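Glycosyl transferase (Staphylococcus aureus, PDB 5U02) belongs to the TarS-like glycosyltransferases and is modelled here as a trimer, each chain combining a helical linker with two C-terminal E-set beta domains. Local coordinates at residues Arg82-Tyr87 and Glu126-Ile132; Ile162-Tyr167 and Asn189-Tyr194; Arg229-Arg234 and Phe264-Ser268; Glu302-Val308 and Lys345-Met351. All blocks are in the same frame, centred on the assembly; numbering follows the deposited sequence.

Interaction 1 (Arg82-Tyr87 and Glu126-Ile132); sequences RPLLHY and EPYFEGI
Tyr87 OH, at van der Waals distance from Phe129 CE1, is linked through one water to the loop of Glu126-Ile132: the water lies 3.0 Å from Tyr87 OH and, as donor, 3.0 Å from Pro127 O. No direct hydrogen bond joins the two segments, and the rest of the contact is packing round the ring of Phe129. One face of that ring lies against Pro83, whose CA sits almost over its centre, 4.0 Å from the centroid, in a CH-pi contact; Pro83 CG also reaches Ile132 CD1. The ring's outer edge is directed at two aromatic faces. Phe129 CZ approaches His86 ND1 to 3.5 Å in an edge-to-face pair with planes 70° apart, a position His86 offers because its CG is turned anti to the backbone N (chi1 158°). Toward Tyr87 the geometry is offset edge-to-face, with centroids 5.8 Å apart, which completes an aromatic cluster. Glu126 OE1 comes to the edge of the Tyr87 ring, 3.5 Å from Tyr87 CE1. The extended Arg82 side chain brings its guanidinium edge to Glu130 O, NH1 stopping 3.6 Å short without bonding. Pro83 and Tyr87 also touch helix 93-105, while strand 129-132 pairs with strand 117-121, where Gly131 and Ile132 form a G1 beta bulge facing Leu118, in a small antiparallel sheet.

Interaction 2 (Ile162-Tyr167 and Asn189-Tyr194); sequences IGEGHY and NANKQY
Tyr167 and Tyr194 point their hydroxyls at each other across two turns of an E-set beta domain: a type II turn from Gly163 to His166, and the type II' turn from Ala190 to Gln193 that closes the hairpin of strands 181-190 and 193-199. The rings are inclined to one another, and Tyr167 OH and Tyr194 OH share a hydrogen bond of 2.7 Å; Tyr167 OH lies near the plane of the Tyr194 ring, at its edge. Lys192 meets Tyr167 at roughly a right angle. Its chain runs straight until chi4 (-68°) bends the ammonium aside, and NZ then donates both to Tyr167 OH, 3.0 Å away, and to Ile162 O, also 3.0 Å. Glu164 CG packs against Tyr194 OH at 3.6 Å, while the Glu164 and Asn189 side chains come from opposite directions, carboxylate and amide planes only 19° apart. The bond from Asn189 ND2 to Glu164 OE1 is nevertheless weak, and the stronger partner of this carboxylate is Arg170 of the second subunit, which makes the contact part of the trimer interface. The adjoining turn steadies the Asn189 amide: ND2 donates to the backbone Asn191 O at 3.0 Å, with the acceptor lying in the amide plane.

Interaction 3 (Arg229-Arg234 and Phe264-Ser268); sequences RVGNQR and FNNIS
The backbones come closest at Gly231 and Asn266, whose CA atoms are 4.1 Å apart, and Ile267 N donates an almost straight hydrogen bond to Val230 O. This tight crossing lies in the first E-set domain, where strands 224-229 and 267-274 both pair with strand 212-221; Gly231, with no side chain, lets the loop pass directly beside Asn266 and Ile267. Val230 CG2 and Ile267 CG2 add an apolar contact. Two arginines then clasp the segment 264-268 at separate points. Arg229 bends at chi2 (91°), which lays one face of its guanidinium against Asn266 CB, which sits 3.4 Å from the plane, over its centre. From there NH1 donates to Ile267 O at 2.8 Å and 171°, with the acceptor in the guanidinium plane, and NH2 makes a weak bond to Ser268 OG. Asp214 holds this end in place, forming a salt bridge with Arg229 and a hydrogen bond with Ser268, while Phe216 makes a cation-pi contact with Arg229. Arg234 reaches out as an extended chain and crosses Asn265 at about a right angle, their flat groups 74° apart. Its NH2 donates to Asn265 OD1 at 3.2 Å. NH1 serves two carbonyls: its own loop's Gly231 O at 2.6 Å, approached from above the carbonyl plane, and, weakly, Asn265 O at 3.1 Å. The Phe260 ring adds a cation-pi contact to Arg234. A water completes the join, donating to Asn232 O at 3.0 Å and accepting from Asn265 ND2 at 3.2 Å.

Interaction 4 (Glu302-Val308 and Lys345-Met351); sequences EEGMASV and KLNTAHM
A histidine-carboxylate hydrogen bond, from His350 to the buried Glu302, marks the end of this contact where the chain turns between strands 345-347 and 352-354. His350 ND1 donates to the syn lone pair of Glu302 OE2 at 2.8 Å and 163°, with carboxylate and imidazole nearly coplanar. Glu302 OE1 is gripped twice: on its syn side by His350 N at 2.7 Å, and on its anti lone pair by Thr348 OG1 at 2.9 Å. With chi1 at 45°, CG sits between the backbone N and the carbonyl carbon, and the extended chain beyond it carries the carboxylate into the turn. Asn148 bonds both Thr348 OG1 and Glu302 N, and His149 stacks on His350. The segments then become antiparallel strands in the seven-stranded sheet of the second E-set domain. Ser307 and Asn347 form the hydrogen-bonded pair, Asn347 N reaching Ser307 O at 2.9 Å and Ser307 N reaching Asn347 O at 3.1 Å. Val308 and Leu346 make the next, non-hydrogen-bonded pair, their side chains meeting on the face opposite that of Ser307 and Asn347. Met318 of the third subunit packs on Ser307 and Asn347, and the buried Ser307 OG, 3.5 Å from Asn347 CB, has no polar partner in the model.

Overall arrangement
The four contacts follow one another along an elongated chain. Interactions 1 and 4 lie on opposite sides of its centre, their own centres about 59 Å apart. Interaction 1 joins a linker helix to a strand by aromatic packing and a single water. Interactions 2 and 3 reach the same sheet of the first E-set domain, with nearest atoms about 10 Å apart, and both rely on polar side chains: tyrosines and a lysine beside the second subunit in interaction 2, arginines within one chain in interaction 3. Only interaction 4 is largely buried; it alone includes regular strand pairing, and it too borders neighbouring subunits, whereas interactions 1 and 3 touch none.

Interaction 1 (Arg82-Tyr87 and Glu126-Ile132)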
# COMPACT_ATOMS: atom_id res chain seq x y z
N ARG A 82 -7.42 -30.64 17.15
CA ARG A 82 -8.78 -31.02 17.51
C ARG A 82 -9.60 -31.57 16.35
O ARG A 82 -10.29 -32.59 16.55
CB ARG A 82 -9.50 -29.82 18.15
CG ARG A 82 -8.88 -29.36 19.46
CD ARG A 82 -9.28 -27.93 19.82
NE ARG A 82 -8.45 -27.41 20.91
CZ ARG A 82 -8.41 -26.14 21.29
NH1 ARG A 82 -9.15 -25.24 20.66
NH2 ARG A 82 -7.63 -25.77 22.29
N PRO A 83 -9.58 -31.00 15.14
CA PRO A 83 -10.31 -31.64 14.04
C PRO A 83 -9.76 -33.01 13.66
O PRO A 83 -10.55 -33.91 13.34
CB PRO A 83 -10.16 -30.63 12.88
CG PRO A 83 -9.90 -29.32 13.56
CD PRO A 83 -9.08 -29.66 14.76
N LEU A 84 -8.44 -33.21 13.72
CA LEU A 84 -7.88 -34.49 13.30
C LEU A 84 -8.13 -35.58 14.34
O LEU A 84 -8.31 -36.74 13.99
CB LEU A 84 -6.39 -34.34 13.01
CG LEU A 84 -6.07 -33.31 11.93
CD1 LEU A 84 -4.74 -32.61 12.17
CD2 LEU A 84 -6.11 -33.97 10.57
N LEU A 85 -8.12 -35.21 15.63
CA LEU A 85 -8.52 -36.17 16.65
C LEU A 85 -9.98 -36.57 16.48
O LEU A 85 -10.34 -37.74 16.68
CB LEU A 85 -8.31 -35.58 18.06
CG LEU A 85 -6.89 -35.25 18.51
CD1 LEU A 85 -6.91 -34.53 19.85
CD2 LEU A 85 -6.06 -36.52 18.59
N HIS A 86 -10.84 -35.62 16.11
CA HIS A 86 -12.26 -35.91 15.97
C HIS A 86 -12.53 -36.83 14.79
O HIS A 86 -13.20 -37.86 14.93
CB HIS A 86 -13.03 -34.59 15.84
CG HIS A 86 -14.37 -34.71 15.18
ND1 HIS A 86 -14.53 -34.72 13.81
CD2 HIS A 86 -15.61 -34.83 15.70
CE1 HIS A 86 -15.81 -34.83 13.52
NE2 HIS A 86 -16.49 -34.90 14.65
N TYR A 87 -11.99 -36.50 13.61
CA TYR A 87 -12.16 -37.37 12.46
C TYR A 87 -11.36 -38.66 12.57
O TYR A 87 -11.61 -39.60 11.80
CB TYR A 87 -11.77 -36.64 11.17
CG TYR A 87 -12.64 -35.44 10.87
CD1 TYR A 87 -14.00 -35.57 10.67
CD2 TYR A 87 -12.08 -34.17 10.78
CE1 TYR A 87 -14.79 -34.47 10.39
CE2 TYR A 87 -12.86 -33.07 10.51
CZ TYR A 87 -14.21 -33.22 10.31
OH TYR A 87 -14.98 -32.12 10.04
N GLU A 126 -20.85 -30.38 8.49
CA GLU A 126 -19.97 -30.77 9.58
C GLU A 126 -19.90 -29.67 10.64
O GLU A 126 -20.20 -28.51 10.36
CB GLU A 126 -18.59 -31.08 9.02
CG GLU A 126 -17.90 -32.29 9.63
CD GLU A 126 -18.47 -33.61 9.17
OE1 GLU A 126 -18.22 -34.63 9.85
OE2 GLU A 126 -19.16 -33.63 8.14
N PRO A 127 -19.55 -30.02 11.88
CA PRO A 127 -19.46 -29.00 12.93
C PRO A 127 -18.40 -27.94 12.64
O PRO A 127 -17.57 -28.06 11.73
CB PRO A 127 -19.08 -29.81 14.18
CG PRO A 127 -19.63 -31.16 13.92
CD PRO A 127 -19.48 -31.38 12.44
N TYR A 128 -18.45 -26.88 13.44
CA TYR A 128 -17.43 -25.84 13.45
C TYR A 128 -16.47 -26.12 14.60
O TYR A 128 -16.89 -26.18 15.76
CB TYR A 128 -18.06 -24.46 13.61
CG TYR A 128 -18.48 -23.76 12.33
CD1 TYR A 128 -19.68 -24.07 11.71
CD2 TYR A 128 -17.68 -22.78 11.76
CE1 TYR A 128 -20.08 -23.43 10.55
CE2 TYR A 128 -18.07 -22.13 10.60
CZ TYR A 128 -19.27 -22.46 10.00
OH TYR A 128 -19.66 -21.82 8.85
N PHE A 129 -15.19 -26.28 14.28
CA PHE A 129 -14.14 -26.31 15.29
C PHE A 129 -13.62 -24.89 15.49
O PHE A 129 -13.24 -24.23 14.52
CB PHE A 129 -13.01 -27.26 14.88
CG PHE A 129 -13.46 -28.67 14.67
CD1 PHE A 129 -13.90 -29.10 13.42
CD2 PHE A 129 -13.45 -29.58 15.71
CE1 PHE A 129 -14.31 -30.40 13.22
CE2 PHE A 129 -13.86 -30.89 15.52
CZ PHE A 129 -14.29 -31.30 14.27
N GLU A 130 -13.61 -24.43 16.73
CA GLU A 130 -13.41 -23.02 17.03
C GLU A 130 -12.11 -22.81 17.79
O GLU A 130 -11.68 -23.66 18.58
CB GLU A 130 -14.60 -22.46 17.82
CG GLU A 130 -15.94 -23.02 17.36
CD GLU A 130 -17.10 -22.05 17.54
OE1 GLU A 130 -18.15 -22.47 18.06
OE2 GLU A 130 -16.96 -20.88 17.15
N GLY A 131 -11.47 -21.67 17.53
CA GLY A 131 -10.29 -21.25 18.27
C GLY A 131 -8.99 -21.90 17.84
O GLY A 131 -8.20 -22.31 18.69
N ILE A 132 -8.75 -21.97 16.54
CA ILE A 132 -7.57 -22.65 16.00
C ILE A 132 -6.46 -21.62 15.80
O ILE A 132 -6.63 -20.66 15.04
CB ILE A 132 -7.90 -23.37 14.69
CG1 ILE A 132 -9.14 -24.25 14.87
CG2 ILE A 132 -6.71 -24.19 14.22
CD1 ILE A 132 -9.51 -25.06 13.65
O HOH W 1 -15.52 -29.16 9.76

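Interaction 2 (Ile162-Tyr167 and Asn189-Tyr194)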
# COMPACT_ATOMS: atom_id res chain seq x y z
N ILE A 162 -4.19 -19.62 6.19
CA ILE A 162 -5.19 -18.61 5.88
C ILE A 162 -4.98 -18.13 4.45
O ILE A 162 -3.84 -17.86 4.04
CB ILE A 162 -5.17 -17.44 6.88
CG1 ILE A 162 -6.13 -16.33 6.42
CG2 ILE A 162 -3.77 -16.93 7.08
CD1 ILE A 162 -6.38 -15.23 7.44
N GLY A 163 -6.07 -18.05 3.70
CA GLY A 163 -6.00 -17.73 2.29
C GLY A 163 -5.66 -16.28 2.01
O GLY A 163 -5.72 -15.40 2.87
N GLU A 164 -5.30 -16.06 0.75
CA GLU A 164 -4.92 -14.74 0.26
C GLU A 164 -6.01 -13.71 0.55
O GLU A 164 -7.20 -14.01 0.47
CB GLU A 164 -4.64 -14.82 -1.24
CG GLU A 164 -3.67 -13.78 -1.79
CD GLU A 164 -4.27 -12.39 -1.87
OE1 GLU A 164 -3.51 -11.41 -1.74
OE2 GLU A 164 -5.50 -12.28 -2.06
N GLY A 165 -5.59 -12.49 0.89
CA GLY A 165 -6.48 -11.36 0.98
C GLY A 165 -6.86 -10.94 2.39
O GLY A 165 -7.28 -9.80 2.58
N HIS A 166 -6.73 -11.83 3.37
CA HIS A 166 -7.13 -11.52 4.73
C HIS A 166 -5.96 -11.11 5.61
O HIS A 166 -6.15 -10.84 6.80
CB HIS A 166 -7.87 -12.71 5.34
CG HIS A 166 -9.03 -13.17 4.52
ND1 HIS A 166 -10.19 -12.43 4.39
CD2 HIS A 166 -9.22 -14.29 3.77
CE1 HIS A 166 -11.03 -13.07 3.60
NE2 HIS A 166 -10.47 -14.20 3.21
N TYR A 167 -4.75 -11.05 5.05
CA TYR A 167 -3.57 -10.62 5.78
C TYR A 167 -2.81 -9.61 4.93
O TYR A 167 -3.02 -9.51 3.72
CB TYR A 167 -2.67 -11.81 6.14
CG TYR A 167 -2.29 -12.67 4.95
CD1 TYR A 167 -1.11 -12.45 4.27
CD2 TYR A 167 -3.13 -13.69 4.52
CE1 TYR A 167 -0.76 -13.23 3.18
CE2 TYR A 167 -2.79 -14.47 3.43
CZ TYR A 167 -1.61 -14.24 2.76
OH TYR A 167 -1.26 -15.01 1.68
N ASN A 189 1.23 -8.97 -6.17
CA ASN A 189 1.28 -10.37 -5.79
C ASN A 189 0.41 -11.19 -6.74
O ASN A 189 -0.66 -10.74 -7.17
CB ASN A 189 0.87 -10.60 -4.32
CG ASN A 189 -0.59 -10.35 -4.06
OD1 ASN A 189 -1.02 -9.21 -3.91
ND2 ASN A 189 -1.36 -11.43 -3.96
N ALA A 190 0.92 -12.36 -7.10
CA ALA A 190 0.22 -13.34 -7.92
C ALA A 190 -0.02 -14.57 -7.06
O ALA A 190 0.93 -15.31 -6.76
CB ALA A 190 1.02 -13.67 -9.18
N ASN A 191 -1.27 -14.77 -6.65
CA ASN A 191 -1.63 -15.78 -5.65
C ASN A 191 -0.74 -15.53 -4.43
O ASN A 191 -0.70 -14.39 -3.94
CB ASN A 191 -1.54 -17.17 -6.27
CG ASN A 191 -2.60 -17.40 -7.34
OD1 ASN A 191 -3.71 -17.84 -7.04
ND2 ASN A 191 -2.26 -17.11 -8.59
N LYS A 192 -0.01 -16.52 -3.92
CA LYS A 192 0.84 -16.33 -2.76
C LYS A 192 2.30 -16.07 -3.13
O LYS A 192 3.21 -16.38 -2.35
CB LYS A 192 0.73 -17.53 -1.82
CG LYS A 192 -0.58 -17.61 -1.04
CD LYS A 192 -0.63 -18.89 -0.23
CE LYS A 192 -1.88 -19.00 0.62
NZ LYS A 192 -1.88 -17.99 1.72
N GLN A 193 2.54 -15.52 -4.32
CA GLN A 193 3.85 -15.02 -4.71
C GLN A 193 3.86 -13.51 -4.55
O GLN A 193 3.13 -12.81 -5.25
CB GLN A 193 4.17 -15.40 -6.15
CG GLN A 193 4.18 -16.89 -6.42
CD GLN A 193 4.31 -17.19 -7.90
OE1 GLN A 193 5.36 -17.59 -8.37
NE2 GLN A 193 3.22 -16.99 -8.63
N TYR A 194 4.70 -13.01 -3.64
CA TYR A 194 4.71 -11.60 -3.27
C TYR A 194 6.00 -10.95 -3.75
O TYR A 194 7.09 -11.34 -3.33
CB TYR A 194 4.53 -11.45 -1.76
CG TYR A 194 3.15 -11.88 -1.29
CD1 TYR A 194 2.88 -13.22 -1.03
CD2 TYR A 194 2.13 -10.96 -1.16
CE1 TYR A 194 1.62 -13.62 -0.62
CE2 TYR A 194 0.87 -11.35 -0.75
CZ TYR A 194 0.62 -12.68 -0.48
OH TYR A 194 -0.63 -13.09 -0.08

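Interaction 3 (Arg229-Arg234 and Phe264-Ser268)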
# COMPACT_ATOMS: atom_id res chain seq x y z
N ARG A 229 12.06 -14.73 9.16
CA ARG A 229 13.38 -14.54 8.56
C ARG A 229 13.46 -15.36 7.29
O ARG A 229 13.05 -16.53 7.26
CB ARG A 229 14.47 -14.94 9.56
CG ARG A 229 15.89 -14.74 9.08
CD ARG A 229 16.38 -13.36 9.49
NE ARG A 229 17.80 -13.16 9.29
CZ ARG A 229 18.34 -12.85 8.11
NH1 ARG A 229 17.58 -12.73 7.03
NH2 ARG A 229 19.66 -12.67 7.99
N VAL A 230 13.96 -14.75 6.21
CA VAL A 230 13.85 -15.36 4.89
C VAL A 230 15.24 -15.61 4.31
O VAL A 230 16.22 -14.94 4.65
CB VAL A 230 13.01 -14.50 3.93
CG1 VAL A 230 11.61 -14.27 4.50
CG2 VAL A 230 13.69 -13.18 3.65
N GLY A 231 15.30 -16.59 3.41
CA GLY A 231 16.51 -16.87 2.67
C GLY A 231 16.92 -18.32 2.69
O GLY A 231 17.45 -18.83 1.70
N ASN A 232 16.69 -19.01 3.82
CA ASN A 232 17.17 -20.38 3.96
C ASN A 232 16.42 -21.36 3.06
O ASN A 232 16.97 -22.41 2.72
CB ASN A 232 17.09 -20.83 5.43
CG ASN A 232 15.66 -20.94 5.94
OD1 ASN A 232 15.10 -22.03 5.97
ND2 ASN A 232 15.08 -19.82 6.35
N GLN A 233 15.19 -21.03 2.67
CA GLN A 233 14.49 -21.73 1.60
C GLN A 233 14.44 -20.78 0.41
O GLN A 233 13.93 -19.66 0.53
CB GLN A 233 13.08 -22.15 2.03
CG GLN A 233 13.05 -23.11 3.20
CD GLN A 233 13.91 -24.34 2.96
OE1 GLN A 233 13.83 -24.97 1.90
NE2 GLN A 233 14.76 -24.68 3.93
N ARG A 234 14.97 -21.22 -0.73
CA ARG A 234 15.08 -20.33 -1.87
C ARG A 234 15.35 -21.14 -3.12
O ARG A 234 15.84 -22.27 -3.07
CB ARG A 234 16.19 -19.30 -1.66
CG ARG A 234 17.57 -19.93 -1.52
CD ARG A 234 18.65 -18.86 -1.41
NE ARG A 234 19.98 -19.43 -1.25
CZ ARG A 234 20.56 -19.68 -0.08
NH1 ARG A 234 19.91 -19.41 1.05
NH2 ARG A 234 21.78 -20.18 -0.04
N PHE A 264 22.43 -19.90 9.70
CA PHE A 264 21.14 -20.42 9.24
C PHE A 264 20.86 -20.15 7.77
O PHE A 264 19.73 -20.38 7.32
CB PHE A 264 20.00 -19.87 10.10
CG PHE A 264 20.11 -20.23 11.54
CD1 PHE A 264 19.85 -21.52 11.97
CD2 PHE A 264 20.49 -19.28 12.48
CE1 PHE A 264 19.97 -21.86 13.31
CE2 PHE A 264 20.61 -19.61 13.82
CZ PHE A 264 20.35 -20.90 14.23
N ASN A 265 21.85 -19.67 7.01
CA ASN A 265 21.74 -19.59 5.55
C ASN A 265 20.62 -18.64 5.11
O ASN A 265 19.97 -18.86 4.09
CB ASN A 265 21.53 -20.99 4.96
CG ASN A 265 21.91 -21.08 3.50
OD1 ASN A 265 22.70 -20.28 3.00
ND2 ASN A 265 21.34 -22.05 2.79
N ASN A 266 20.38 -17.59 5.88
CA ASN A 266 19.40 -16.57 5.52
C ASN A 266 20.09 -15.41 4.82
O ASN A 266 21.29 -15.19 4.95
CB ASN A 266 18.66 -16.07 6.76
CG ASN A 266 17.76 -17.13 7.37
OD1 ASN A 266 18.01 -17.61 8.47
ND2 ASN A 266 16.73 -17.52 6.64
N ILE A 267 19.30 -14.63 4.08
CA ILE A 267 19.87 -13.60 3.22
C ILE A 267 19.89 -12.27 3.95
O ILE A 267 18.95 -11.92 4.68
CB ILE A 267 19.08 -13.51 1.89
CG1 ILE A 267 19.79 -12.56 0.92
CG2 ILE A 267 17.64 -13.08 2.13
CD1 ILE A 267 19.25 -12.63 -0.48
N SER A 268 20.99 -11.53 3.78
CA SER A 268 21.16 -10.22 4.39
C SER A 268 21.82 -9.29 3.38
O SER A 268 22.27 -9.72 2.31
CB SER A 268 21.99 -10.31 5.68
OG SER A 268 21.34 -11.13 6.65
O HOH W 2 19.13 -24.15 3.78

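Interaction 4 (Glu302-Val308 and Lys345-Met351)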
# COMPACT_ATOMS: atom_id res chain seq x y z
N GLU A 302 22.04 -1.67 -14.16
CA GLU A 302 20.84 -1.76 -14.97
C GLU A 302 21.18 -1.57 -16.44
O GLU A 302 21.90 -0.63 -16.81
CB GLU A 302 19.81 -0.71 -14.53
CG GLU A 302 20.40 0.67 -14.28
CD GLU A 302 19.34 1.76 -14.21
OE1 GLU A 302 19.71 2.92 -13.92
OE2 GLU A 302 18.15 1.47 -14.46
N GLU A 303 20.68 -2.46 -17.29
CA GLU A 303 20.95 -2.36 -18.71
C GLU A 303 20.04 -1.32 -19.34
O GLU A 303 18.94 -1.05 -18.86
CB GLU A 303 20.78 -3.72 -19.39
CG GLU A 303 21.79 -4.76 -18.91
CD GLU A 303 21.77 -6.01 -19.77
OE1 GLU A 303 20.68 -6.56 -20.01
OE2 GLU A 303 22.86 -6.45 -20.21
N GLY A 304 20.51 -0.73 -20.44
CA GLY A 304 19.73 0.27 -21.14
C GLY A 304 20.52 1.53 -21.42
O GLY A 304 21.76 1.50 -21.48
N MET A 305 19.82 2.65 -21.55
CA MET A 305 20.47 3.91 -21.91
C MET A 305 21.45 4.35 -20.83
O MET A 305 21.22 4.15 -19.63
CB MET A 305 19.42 4.99 -22.14
CG MET A 305 18.47 4.67 -23.28
SD MET A 305 17.08 5.80 -23.33
CE MET A 305 16.03 4.96 -24.51
N ALA A 306 22.54 4.95 -21.27
CA ALA A 306 23.57 5.46 -20.38
C ALA A 306 24.26 6.62 -21.08
O ALA A 306 24.07 6.84 -22.27
CB ALA A 306 24.57 4.36 -19.99
N SER A 307 25.05 7.37 -20.32
CA SER A 307 25.78 8.49 -20.89
C SER A 307 27.03 8.74 -20.07
O SER A 307 27.09 8.41 -18.88
CB SER A 307 24.91 9.75 -20.95
OG SER A 307 24.56 10.20 -19.65
N VAL A 308 28.04 9.32 -20.73
CA VAL A 308 29.24 9.82 -20.07
C VAL A 308 29.32 11.31 -20.32
O VAL A 308 29.07 11.79 -21.43
CB VAL A 308 30.51 9.10 -20.57
CG1 VAL A 308 30.56 7.68 -20.03
CG2 VAL A 308 30.58 9.10 -22.09
N LYS A 345 31.61 12.41 -15.21
CA LYS A 345 30.35 11.87 -14.72
C LYS A 345 29.94 10.67 -15.56
O LYS A 345 30.09 10.69 -16.79
CB LYS A 345 29.26 12.95 -14.75
CG LYS A 345 28.09 12.69 -13.83
CD LYS A 345 27.21 13.94 -13.74
CE LYS A 345 28.01 15.15 -13.29
NZ LYS A 345 27.18 16.39 -13.23
N LEU A 346 29.41 9.65 -14.90
CA LEU A 346 28.90 8.46 -15.56
C LEU A 346 27.46 8.23 -15.11
O LEU A 346 27.19 8.22 -13.91
CB LEU A 346 29.75 7.23 -15.25
CG LEU A 346 29.43 5.97 -16.05
CD1 LEU A 346 30.71 5.27 -16.50
CD2 LEU A 346 28.56 5.01 -15.24
N ASN A 347 26.56 8.05 -16.07
CA ASN A 347 25.14 7.89 -15.78
C ASN A 347 24.62 6.58 -16.35
O ASN A 347 24.94 6.22 -17.48
CB ASN A 347 24.32 9.05 -16.35
CG ASN A 347 24.42 10.32 -15.51
OD1 ASN A 347 25.52 10.74 -15.14
ND2 ASN A 347 23.28 10.92 -15.20
N THR A 348 23.82 5.88 -15.55
CA THR A 348 22.99 4.80 -16.04
C THR A 348 21.59 5.35 -16.28
O THR A 348 21.36 6.57 -16.24
CB THR A 348 22.98 3.62 -15.06
OG1 THR A 348 22.40 4.04 -13.82
CG2 THR A 348 24.39 3.13 -14.82
N ALA A 349 20.62 4.46 -16.52
CA ALA A 349 19.28 4.91 -16.90
C ALA A 349 18.61 5.73 -15.80
O ALA A 349 17.84 6.65 -16.10
CB ALA A 349 18.41 3.71 -17.28
N HIS A 350 18.88 5.42 -14.53
CA HIS A 350 18.22 6.12 -13.44
C HIS A 350 19.17 6.71 -12.40
O HIS A 350 18.70 7.39 -11.49
CB HIS A 350 17.25 5.18 -12.70
CG HIS A 350 16.15 4.65 -13.55
ND1 HIS A 350 16.26 3.47 -14.26
CD2 HIS A 350 14.90 5.11 -13.79
CE1 HIS A 350 15.13 3.24 -14.91
NE2 HIS A 350 14.29 4.22 -14.64
N MET A 351 20.48 6.48 -12.50
CA MET A 351 21.42 6.92 -11.48
C MET A 351 22.57 7.68 -12.12
O MET A 351 22.89 7.51 -13.30
CB MET A 351 21.95 5.73 -10.67
CG MET A 351 20.90 4.67 -10.33
SD MET A 351 19.58 5.26 -9.24
CE MET A 351 20.48 5.52 -7.71